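Local coordinates for protein RTX toxin RtxA (PDB 6IMP) that probably serves as an alpha/beta-hydrolase effector domain of a Vibrio vulnificus RTX toxin involved in virulence, at residues L58-K69 with R78-G86; E118-Q126 with E289-D300. All coordinates share one frame; numbering follows the deposited sequence.

Contact 1 (L58-K69 with R78-G86); sequences LDHAVENGESQK and RLTGYYHQG
The beta hairpin at one end of the mixed sheet pairs Ser67, Gln68 and Lys69 with His84, Tyr83 and Tyr82, while the helix preceding it, which closes in a Schellman motif at Gly65, rests against the side chain of Tyr82. Gln68 and Tyr83 form the antiparallel hydrogen-bonded pair, Tyr83 N to Gln68 O being 2.9 Å and Gln68 N to Tyr83 O 3.1 Å. Next to it the non-hydrogen-bonded pair Ser67 and His84 sends both side chains to the same face, where Ser67 OG and His84 ND1 share a hydrogen bond, 3.0 Å, in the imidazole plane. Leu58 CD2 fills the angle between two rings: it sits over the centre of the Tyr82 face, 3.6 Å from the centroid in a CH-pi contact, and also touches the edge of His84 at CE1. Val62 CG1 reaches the Tyr82 edge, and the Lys69 chain runs alongside the phenol, CE 3.3 Å from Tyr82 OH, which is bonded to Gln55. Beyond the strand, chi1 of 59° and a bend at chi2 bring Gln85 NE2 to Gln68 OE1, 2.6 Å away, and, above the carbonyl plane, to Glu66 O at 3.2 Å; it donates to both. Since Gln85 N also donates to Glu66 O, that carbonyl takes two bonds from one residue, which probably restrains the carboxamide's rotation just where the strand pairing ends.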
loop_
_atom_site.group_PDB
_atom_site.type_symbol
_atom_site.label_atom_id
_atom_site.label_comp_id
_atom_site.label_asym_id
_atom_site.label_seq_id
_atom_site.Cartn_x
_atom_site.Cartn_y
_atom_site.Cartn_z
ATOM N N LEU A 58 -13.063 -15.252 -1.726
ATOM C CA LEU A 58 -13.057 -14.330 -2.871
ATOM C C LEU A 58 -13.895 -14.826 -4.031
ATOM O O LEU A 58 -14.484 -14.028 -4.749
ATOM C CB LEU A 58 -11.627 -14.113 -3.376
ATOM C CG LEU A 58 -10.752 -13.145 -2.583
ATOM C CD1 LEU A 58 -9.287 -13.434 -2.862
ATOM C CD2 LEU A 58 -11.089 -11.700 -2.919
ATOM N N ASP A 59 -13.853 -16.133 -4.276
ATOM C CA ASP A 59 -14.717 -16.772 -5.274
ATOM C C ASP A 59 -16.170 -16.525 -4.913
ATOM O O ASP A 59 -16.965 -16.064 -5.739
ATOM C CB ASP A 59 -14.467 -18.284 -5.317
ATOM C CG ASP A 59 -13.146 -18.641 -5.953
ATOM O OD1 ASP A 59 -12.530 -17.759 -6.590
ATOM O OD2 ASP A 59 -12.724 -19.811 -5.820
ATOM N N HIS A 60 -16.512 -16.835 -3.665
ATOM C CA HIS A 60 -17.823 -16.507 -3.144
ATOM C C HIS A 60 -18.160 -15.038 -3.441
ATOM O O HIS A 60 -19.152 -14.755 -4.095
ATOM C CB HIS A 60 -17.911 -16.812 -1.644
ATOM C CG HIS A 60 -19.318 -16.904 -1.127
ATOM N ND1 HIS A 60 -20.100 -18.033 -1.283
ATOM C CD2 HIS A 60 -20.083 -16.006 -0.461
ATOM C CE1 HIS A 60 -21.286 -17.823 -0.739
ATOM N NE2 HIS A 60 -21.302 -16.602 -0.232
ATOM N N ALA A 61 -17.292 -14.116 -3.042
ATOM C CA ALA A 61 -17.577 -12.689 -3.227
ATOM C C ALA A 61 -18.006 -12.355 -4.661
ATOM O O ALA A 61 -18.994 -11.648 -4.859
ATOM C CB ALA A 61 -16.383 -11.843 -2.818
ATOM N N VAL A 62 -17.280 -12.879 -5.653
ATOM C CA VAL A 62 -17.639 -12.644 -7.061
ATOM C C VAL A 62 -19.012 -13.226 -7.408
ATOM O O VAL A 62 -19.810 -12.564 -8.074
ATOM C CB VAL A 62 -16.564 -13.122 -8.083
ATOM C CG1 VAL A 62 -15.244 -12.413 -7.849
ATOM C CG2 VAL A 62 -16.360 -14.627 -8.053
ATOM N N GLU A 63 -19.303 -14.427 -6.900
ATOM C CA GLU A 63 -20.578 -15.111 -7.175
ATOM C C GLU A 63 -21.797 -14.365 -6.610
ATOM O O GLU A 63 -22.834 -14.285 -7.266
ATOM C CB GLU A 63 -20.550 -16.558 -6.662
ATOM C CG GLU A 63 -19.614 -17.462 -7.454
ATOM C CD GLU A 63 -19.734 -18.930 -7.079
ATOM O OE1 GLU A 63 -18.863 -19.429 -6.327
ATOM O OE2 GLU A 63 -20.689 -19.589 -7.550
ATOM N N ASN A 64 -21.652 -13.787 -5.418
ATOM C CA ASN A 64 -22.681 -12.891 -4.851
ATOM C C ASN A 64 -22.778 -11.517 -5.560
ATOM O O ASN A 64 -23.674 -10.733 -5.255
ATOM C CB ASN A 64 -22.423 -12.641 -3.350
ATOM C CG ASN A 64 -22.515 -13.909 -2.504
ATOM O OD1 ASN A 64 -22.526 -15.028 -3.025
ATOM N ND2 ASN A 64 -22.554 -13.729 -1.180
ATOM N N GLY A 65 -21.832 -11.203 -6.444
ATOM C CA GLY A 65 -21.700 -9.845 -6.988
ATOM C C GLY A 65 -21.298 -8.829 -5.929
ATOM O O GLY A 65 -21.632 -7.641 -6.032
ATOM N N GLU A 66 -20.604 -9.312 -4.896
ATOM C CA GLU A 66 -20.005 -8.456 -3.865
ATOM C C GLU A 66 -18.697 -7.830 -4.381
ATOM O O GLU A 66 -18.405 -6.664 -4.111
ATOM C CB GLU A 66 -19.734 -9.263 -2.580
ATOM C CG GLU A 66 -20.975 -9.588 -1.753
ATOM C CD GLU A 66 -20.664 -10.445 -0.525
ATOM O OE1 GLU A 66 -20.280 -11.628 -0.692
ATOM O OE2 GLU A 66 -20.817 -9.943 0.613
ATOM N N SER A 67 -17.917 -8.610 -5.125
ATOM C CA SER A 67 -16.642 -8.140 -5.663
ATOM C C SER A 67 -16.421 -8.675 -7.081
ATOM O O SER A 67 -16.923 -9.736 -7.427
ATOM C CB SER A 67 -15.500 -8.582 -4.746
ATOM O OG SER A 67 -15.786 -8.281 -3.389
ATOM N N GLN A 68 -15.700 -7.915 -7.903
ATOM C CA GLN A 68 -15.273 -8.388 -9.226
ATOM C C GLN A 68 -13.752 -8.356 -9.370
ATOM O O GLN A 68 -13.105 -7.397 -8.951
ATOM C CB GLN A 68 -15.922 -7.562 -10.348
ATOM C CG GLN A 68 -15.627 -6.066 -10.315
ATOM C CD GLN A 68 -16.820 -5.235 -9.875
ATOM O OE1 GLN A 68 -17.565 -5.617 -8.972
ATOM N NE2 GLN A 68 -16.994 -4.078 -10.502
ATOM N N LYS A 69 -13.194 -9.418 -9.964
ATOM C CA LYS A 69 -11.802 -9.422 -10.448
ATOM C C LYS A 69 -11.543 -8.230 -11.354
ATOM O O LYS A 69 -12.433 -7.809 -12.096
ATOM C CB LYS A 69 -11.500 -10.699 -11.229
ATOM C CG LYS A 69 -11.481 -11.958 -10.385
ATOM C CD LYS A 69 -10.667 -13.067 -11.045
ATOM C CE LYS A 69 -9.961 -13.925 -10.005
ATOM N NZ LYS A 69 -9.259 -15.090 -10.606
ATOM N N ARG A 78 0.688 -6.466 -16.515
ATOM C CA ARG A 78 -0.656 -6.381 -15.942
ATOM C C ARG A 78 -0.691 -6.469 -14.412
ATOM O O ARG A 78 0.205 -7.038 -13.776
ATOM C CB ARG A 78 -1.621 -7.359 -16.616
ATOM C CG ARG A 78 -1.378 -8.831 -16.367
ATOM C CD ARG A 78 -2.069 -9.667 -17.436
ATOM N NE ARG A 78 -1.895 -11.095 -17.200
ATOM C CZ ARG A 78 -0.775 -11.774 -17.449
ATOM N NH1 ARG A 78 -0.724 -13.078 -17.207
ATOM N NH2 ARG A 78 0.287 -11.166 -17.959
ATOM N N LEU A 79 -1.690 -5.795 -13.848
ATOM C CA LEU A 79 -1.817 -5.597 -12.406
ATOM C C LEU A 79 -3.154 -6.159 -11.944
ATOM O O LEU A 79 -4.216 -5.617 -12.266
ATOM C CB LEU A 79 -1.756 -4.109 -12.055
ATOM C CG LEU A 79 -0.472 -3.347 -12.383
ATOM C CD1 LEU A 79 -0.680 -1.843 -12.221
ATOM C CD2 LEU A 79 0.680 -3.826 -11.511
ATOM N N THR A 80 -3.100 -7.227 -11.163
ATOM C CA THR A 80 -4.281 -8.040 -10.928
ATOM C C THR A 80 -4.770 -7.943 -9.491
ATOM O O THR A 80 -3.979 -7.949 -8.548
ATOM C CB THR A 80 -3.977 -9.496 -11.237
ATOM O OG1 THR A 80 -2.913 -9.938 -10.393
ATOM C CG2 THR A 80 -3.571 -9.640 -12.681
ATOM N N GLY A 81 -6.082 -7.831 -9.341
ATOM C CA GLY A 81 -6.742 -8.121 -8.071
ATOM C C GLY A 81 -8.245 -7.943 -8.151
ATOM O O GLY A 81 -8.864 -8.245 -9.172
ATOM N N TYR A 82 -8.837 -7.454 -7.067
ATOM C CA TYR A 82 -10.284 -7.269 -7.008
ATOM C C TYR A 82 -10.672 -5.831 -6.697
ATOM O O TYR A 82 -9.888 -5.043 -6.150
ATOM C CB TYR A 82 -10.921 -8.213 -5.992
ATOM C CG TYR A 82 -10.595 -9.673 -6.213
ATOM C CD1 TYR A 82 -9.331 -10.169 -5.938
ATOM C CD2 TYR A 82 -11.566 -10.570 -6.656
ATOM C CE1 TYR A 82 -9.028 -11.507 -6.118
ATOM C CE2 TYR A 82 -11.279 -11.918 -6.827
ATOM C CZ TYR A 82 -10.007 -12.386 -6.564
ATOM O OH TYR A 82 -9.705 -13.731 -6.744
ATOM N N TYR A 83 -11.880 -5.493 -7.123
ATOM C CA TYR A 83 -12.609 -4.353 -6.612
ATOM C C TYR A 83 -13.720 -4.892 -5.738
ATOM O O TYR A 83 -14.623 -5.551 -6.238
ATOM C CB TYR A 83 -13.204 -3.571 -7.772
ATOM C CG TYR A 83 -13.791 -2.257 -7.365
ATOM C CD1 TYR A 83 -13.006 -1.118 -7.312
ATOM C CD2 TYR A 83 -15.136 -2.145 -7.036
ATOM C CE1 TYR A 83 -13.538 0.107 -6.939
ATOM C CE2 TYR A 83 -15.682 -0.927 -6.667
ATOM C CZ TYR A 83 -14.880 0.199 -6.621
ATOM O OH TYR A 83 -15.411 1.416 -6.248
ATOM N N HIS A 84 -13.631 -4.658 -4.431
ATOM C CA HIS A 84 -14.706 -5.046 -3.503
ATOM C C HIS A 84 -15.617 -3.850 -3.194
ATOM O O HIS A 84 -15.122 -2.754 -2.921
ATOM C CB HIS A 84 -14.138 -5.560 -2.185
ATOM C CG HIS A 84 -12.913 -6.408 -2.318
ATOM N ND1 HIS A 84 -12.970 -7.764 -2.565
ATOM C CD2 HIS A 84 -11.610 -6.126 -2.085
ATOM C CE1 HIS A 84 -11.750 -8.269 -2.538
ATOM N NE2 HIS A 84 -10.905 -7.298 -2.244
ATOM N N GLN A 85 -16.934 -4.080 -3.160
ATOM C CA GLN A 85 -17.907 -2.982 -2.947
ATOM C C GLN A 85 -18.864 -3.170 -1.769
ATOM O O GLN A 85 -19.055 -4.280 -1.264
ATOM C CB GLN A 85 -18.703 -2.673 -4.228
ATOM C CG GLN A 85 -19.506 -3.823 -4.799
ATOM C CD GLN A 85 -19.368 -3.916 -6.306
ATOM O OE1 GLN A 85 -19.635 -2.949 -7.025
ATOM N NE2 GLN A 85 -18.915 -5.070 -6.792
ATOM N N GLY A 86 -19.462 -2.056 -1.353
ATOM C CA GLY A 86 -20.395 -2.029 -0.225
ATOM C C GLY A 86 -21.767 -2.569 -0.575
ATOM O O GLY A 86 -22.407 -3.227 0.244
#

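Contact 2 (E118-Q126 with E289-D300); sequences EIRNHYQKQ and EASNRLMGQYAD
His122 and Met295 meet because each swings its CG beside its own backbone N, anti to the carbonyl carbon (chi1 -64° and -77°), so that the imidazole lies against Met295 CB. They join helices 112-124 and 291-302 of the alpha/beta hydrolase fold, whose short segments run nearly parallel, 18° apart with axes 8.6 Å from each other. His122 is the knob of a knobs-into-holes contact, its hole lined by Asn292, Met295, Gly296 and Ala299. Met295 CB lies over one face of the ring, offset toward the rim, 3.7 Å from its centroid in a CH-pi contact; Gly296 N approaches the same ring. The imidazole NE2 points at Asn292 OD1, a modelled pair too short for its geometry to be trusted.

Deeper in, the methionine bends at its second and third torsions and carries CG onto Ile119 CG2 at 3.9 Å and CE onto the Tyr123 ring, 3.7 Å from CE2. Ile119 CG1 packs on Ser291 CB, while Ser291 OG turns to Arg205. Ile119 and Tyr123 also touch Met130 of strand 129-133, so this apolar layer continues into the sheet. At the other end of the interface Gln126 NE2 rests on the methyl group of Ala299 and gives a weak bond back to His122 O.

Glu118 reaches the first turn of helix 291-302, right after the N-cap position held by Ala290, where the N-terminal end of the helix would probably favour a carboxylate. Its OE1 accepts a weak bond from Asn292 N at 3.3 Å and a shorter one, 2.7 Å, from a water that also donates weakly to Glu289 O.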
loop_
_atom_site.group_PDB
_atom_site.type_symbol
_atom_site.label_atom_id
_atom_site.label_comp_id
_atom_site.label_asym_id
_atom_site.label_seq_id
_atom_site.Cartn_x
_atom_site.Cartn_y
_atom_site.Cartn_z
ATOM N N GLU A 118 -8.237 -9.507 5.825
ATOM C CA GLU A 118 -8.593 -9.007 7.143
ATOM C C GLU A 118 -9.078 -7.539 7.133
ATOM O O GLU A 118 -9.626 -7.085 8.127
ATOM C CB GLU A 118 -7.403 -9.156 8.104
ATOM C CG GLU A 118 -7.038 -10.596 8.471
ATOM C CD GLU A 118 -5.745 -10.688 9.288
ATOM O OE1 GLU A 118 -5.673 -10.075 10.388
ATOM O OE2 GLU A 118 -4.799 -11.377 8.835
ATOM N N ILE A 119 -8.855 -6.801 6.040
ATOM C CA ILE A 119 -9.139 -5.347 6.003
ATOM C C ILE A 119 -10.413 -4.956 5.227
ATOM O O ILE A 119 -11.085 -3.977 5.582
ATOM C CB ILE A 119 -7.926 -4.534 5.444
ATOM C CG1 ILE A 119 -6.677 -4.782 6.309
ATOM C CG2 ILE A 119 -8.224 -3.030 5.417
ATOM C CD1 ILE A 119 -5.372 -4.259 5.731
ATOM N N ARG A 120 -10.730 -5.677 4.156
ATOM C CA ARG A 120 -11.773 -5.204 3.237
ATOM C C ARG A 120 -13.156 -5.177 3.900
ATOM O O ARG A 120 -13.903 -4.190 3.779
ATOM C CB ARG A 120 -11.792 -6.016 1.935
ATOM C CG ARG A 120 -12.172 -7.480 2.062
ATOM C CD ARG A 120 -11.924 -8.221 0.755
ATOM N NE ARG A 120 -11.416 -9.572 1.003
ATOM C CZ ARG A 120 -12.111 -10.703 0.854
ATOM N NH1 ARG A 120 -13.368 -10.678 0.390
ATOM N NH2 ARG A 120 -11.529 -11.877 1.153
ATOM N N ASN A 121 -13.449 -6.229 4.662
ATOM C CA ASN A 121 -14.740 -6.380 5.319
ATOM C C ASN A 121 -15.110 -5.125 6.100
ATOM O O ASN A 121 -16.210 -4.592 5.945
ATOM C CB ASN A 121 -14.713 -7.589 6.255
ATOM C CG ASN A 121 -16.093 -8.151 6.517
ATOM O OD1 ASN A 121 -16.957 -8.135 5.641
ATOM N ND2 ASN A 121 -16.301 -8.672 7.722
ATOM N N HIS A 122 -14.158 -4.626 6.889
ATOM C CA HIS A 122 -14.406 -3.517 7.815
ATOM C C HIS A 122 -14.877 -2.248 7.090
ATOM O O HIS A 122 -15.673 -1.488 7.635
ATOM C CB HIS A 122 -13.156 -3.215 8.655
ATOM C CG HIS A 122 -12.739 -4.332 9.570
ATOM N ND1 HIS A 122 -13.236 -4.477 10.846
ATOM C CD2 HIS A 122 -11.815 -5.310 9.416
ATOM C CE1 HIS A 122 -12.656 -5.515 11.429
ATOM N NE2 HIS A 122 -11.790 -6.037 10.583
ATOM N N TYR A 123 -14.389 -2.027 5.867
ATOM C CA TYR A 123 -14.840 -0.884 5.046
ATOM C C TYR A 123 -16.181 -1.186 4.362
ATOM O O TYR A 123 -17.079 -0.339 4.342
ATOM C CB TYR A 123 -13.812 -0.514 3.965
ATOM C CG TYR A 123 -12.558 0.236 4.427
ATOM C CD1 TYR A 123 -12.613 1.570 4.822
ATOM C CD2 TYR A 123 -11.296 -0.369 4.349
ATOM C CE1 TYR A 123 -11.461 2.255 5.191
ATOM C CE2 TYR A 123 -10.140 0.302 4.710
ATOM C CZ TYR A 123 -10.218 1.612 5.128
ATOM O OH TYR A 123 -9.059 2.278 5.484
ATOM N N GLN A 124 -16.293 -2.375 3.769
ATOM C CA GLN A 124 -17.493 -2.763 3.014
ATOM C C GLN A 124 -18.773 -2.681 3.876
ATOM O O GLN A 124 -19.775 -2.098 3.449
ATOM C CB GLN A 124 -17.317 -4.170 2.414
ATOM C CG GLN A 124 -16.294 -4.239 1.272
ATOM C CD GLN A 124 -16.109 -5.650 0.702
ATOM O OE1 GLN A 124 -15.248 -6.409 1.155
ATOM N NE2 GLN A 124 -16.905 -5.995 -0.312
ATOM N N LYS A 125 -18.700 -3.223 5.097
ATOM C CA LYS A 125 -19.761 -3.099 6.137
ATOM C C LYS A 125 -20.376 -1.728 6.351
ATOM O O LYS A 125 -21.495 -1.607 6.844
ATOM C CB LYS A 125 -19.184 -3.422 7.509
ATOM C CG LYS A 125 -19.252 -4.888 7.879
ATOM C CD LYS A 125 -18.357 -5.205 9.069
ATOM C CE LYS A 125 -19.066 -5.003 10.398
ATOM N NZ LYS A 125 -18.156 -5.322 11.531
ATOM N N GLN A 126 -19.602 -0.697 6.065
ATOM C CA GLN A 126 -20.080 0.672 6.163
ATOM C C GLN A 126 -20.359 1.219 4.766
ATOM O O GLN A 126 -20.282 2.431 4.533
ATOM C CB GLN A 126 -19.043 1.537 6.889
ATOM C CG GLN A 126 -18.339 0.837 8.053
ATOM C CD GLN A 126 -17.379 1.749 8.789
ATOM O OE1 GLN A 126 -17.499 2.974 8.733
ATOM N NE2 GLN A 126 -16.405 1.156 9.466
ATOM N N GLU A 289 1.069 -7.004 12.219
ATOM C CA GLU A 289 0.267 -7.813 11.294
ATOM C C GLU A 289 -1.194 -7.990 11.735
ATOM O O GLU A 289 -1.976 -8.654 11.045
ATOM C CB GLU A 289 0.906 -9.194 11.100
ATOM C CG GLU A 289 2.338 -9.144 10.606
ATOM C CD GLU A 289 2.864 -10.503 10.196
ATOM O OE1 GLU A 289 2.488 -10.982 9.102
ATOM O OE2 GLU A 289 3.675 -11.080 10.957
ATOM N N ALA A 290 -1.569 -7.391 12.861
ATOM C CA ALA A 290 -2.908 -7.606 13.422
ATOM C C ALA A 290 -3.944 -6.691 12.764
ATOM O O ALA A 290 -4.502 -5.804 13.407
ATOM C CB ALA A 290 -2.890 -7.403 14.929
ATOM N N SER A 291 -4.214 -6.937 11.487
ATOM C CA SER A 291 -4.974 -5.993 10.664
ATOM C C SER A 291 -6.442 -5.958 11.082
ATOM O O SER A 291 -7.043 -4.886 11.224
ATOM C CB SER A 291 -4.867 -6.364 9.178
ATOM O OG SER A 291 -3.599 -6.014 8.650
ATOM N N ASN A 292 -7.011 -7.144 11.276
ATOM C CA ASN A 292 -8.407 -7.260 11.613
ATOM C C ASN A 292 -8.686 -6.607 12.956
ATOM O O ASN A 292 -9.547 -5.723 13.059
ATOM C CB ASN A 292 -8.820 -8.719 11.661
ATOM C CG ASN A 292 -10.286 -8.885 11.943
ATOM O OD1 ASN A 292 -11.111 -8.086 11.488
ATOM N ND2 ASN A 292 -10.622 -9.894 12.730
ATOM N N ARG A 293 -7.940 -7.040 13.972
ATOM C CA ARG A 293 -8.026 -6.455 15.323
ATOM C C ARG A 293 -7.905 -4.907 15.279
ATOM O O ARG A 293 -8.695 -4.198 15.908
ATOM C CB ARG A 293 -6.952 -7.062 16.265
ATOM C CG ARG A 293 -7.291 -8.440 16.873
ATOM C CD ARG A 293 -7.850 -8.363 18.305
ATOM N NE ARG A 293 -6.845 -7.988 19.320
ATOM C CZ ARG A 293 -7.105 -7.757 20.616
ATOM N NH1 ARG A 293 -7.134 -6.499 21.079
ATOM N NH2 ARG A 293 -7.342 -8.770 21.455
ATOM N N LEU A 294 -6.954 -4.401 14.492
ATOM C CA LEU A 294 -6.741 -2.952 14.363
ATOM C C LEU A 294 -7.896 -2.260 13.637
ATOM O O LEU A 294 -8.396 -1.219 14.089
ATOM C CB LEU A 294 -5.415 -2.667 13.650
ATOM C CG LEU A 294 -5.118 -1.201 13.299
ATOM C CD1 LEU A 294 -3.666 -0.857 13.570
ATOM C CD2 LEU A 294 -5.444 -0.914 11.846
ATOM N N MET A 295 -8.301 -2.818 12.500
ATOM C CA MET A 295 -9.360 -2.208 11.700
ATOM C C MET A 295 -10.679 -2.161 12.484
ATOM O O MET A 295 -11.373 -1.132 12.476
ATOM C CB MET A 295 -9.531 -2.930 10.356
ATOM C CG MET A 295 -8.459 -2.587 9.319
ATOM S SD MET A 295 -8.182 -0.818 9.037
ATOM C CE MET A 295 -9.732 -0.324 8.288
ATOM N N GLY A 296 -10.988 -3.241 13.210
ATOM C CA GLY A 296 -12.151 -3.266 14.109
ATOM C C GLY A 296 -12.256 -2.006 14.963
ATOM O O GLY A 296 -13.269 -1.282 14.923
ATOM N N GLN A 297 -11.186 -1.721 15.705
ATOM C CA GLN A 297 -11.178 -0.615 16.646
ATOM C C GLN A 297 -11.226 0.725 15.931
ATOM O O GLN A 297 -11.958 1.623 16.337
ATOM C CB GLN A 297 -9.941 -0.669 17.530
ATOM C CG GLN A 297 -10.016 0.294 18.699
ATOM C CD GLN A 297 -8.687 0.475 19.397
ATOM O OE1 GLN A 297 -8.049 -0.494 19.813
ATOM N NE2 GLN A 297 -8.268 1.722 19.545
ATOM N N TYR A 298 -10.439 0.863 14.869
ATOM C CA TYR A 298 -10.219 2.171 14.254
ATOM C C TYR A 298 -11.084 2.447 13.008
ATOM O O TYR A 298 -11.240 3.607 12.614
ATOM C CB TYR A 298 -8.733 2.359 13.946
ATOM C CG TYR A 298 -7.876 2.522 15.183
ATOM C CD1 TYR A 298 -7.694 3.771 15.772
ATOM C CD2 TYR A 298 -7.235 1.428 15.760
ATOM C CE1 TYR A 298 -6.896 3.925 16.900
ATOM C CE2 TYR A 298 -6.435 1.571 16.884
ATOM C CZ TYR A 298 -6.267 2.818 17.450
ATOM O OH TYR A 298 -5.479 2.938 18.571
ATOM N N ALA A 299 -11.696 1.413 12.430
ATOM C CA ALA A 299 -12.484 1.581 11.190
ATOM C C ALA A 299 -13.344 2.854 11.174
ATOM O O ALA A 299 -13.464 3.515 10.135
ATOM C CB ALA A 299 -13.364 0.364 10.933
ATOM N N ASP A 300 -13.947 3.178 12.323
ATOM C CA ASP A 300 -14.851 4.328 12.430
ATOM C C ASP A 300 -14.089 5.649 12.366
ATOM O O ASP A 300 -14.463 6.545 11.600
ATOM C CB ASP A 300 -15.713 4.243 13.706
ATOM C CG ASP A 300 -16.984 3.386 13.515
ATOM O OD1 ASP A 300 -17.461 3.248 12.367
ATOM O OD2 ASP A 300 -17.528 2.880 14.521
HETATM O O HOH W 1 -4.281 -10.758 12.608
#

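Both contacts are partly buried and lie about 18 Å apart between centres, yet they differ in construction. Contact 1 combines strand pairing at the sheet edge with aromatic packing under the preceding helix. Contact 2 is helix against helix, remote in sequence, with an apolar interior of isoleucine, methionine and tyrosine and polar groups toward its exposed margin. Helix 112-124 links the two: Arg120 CD packs on His84 CE1 at 3.3 Å, and Gln124 NE2 probably hydrogen-bonds Gln85 O at 2.9 Å. One flank of this helix therefore serves the hairpin and another serves helix 291-302.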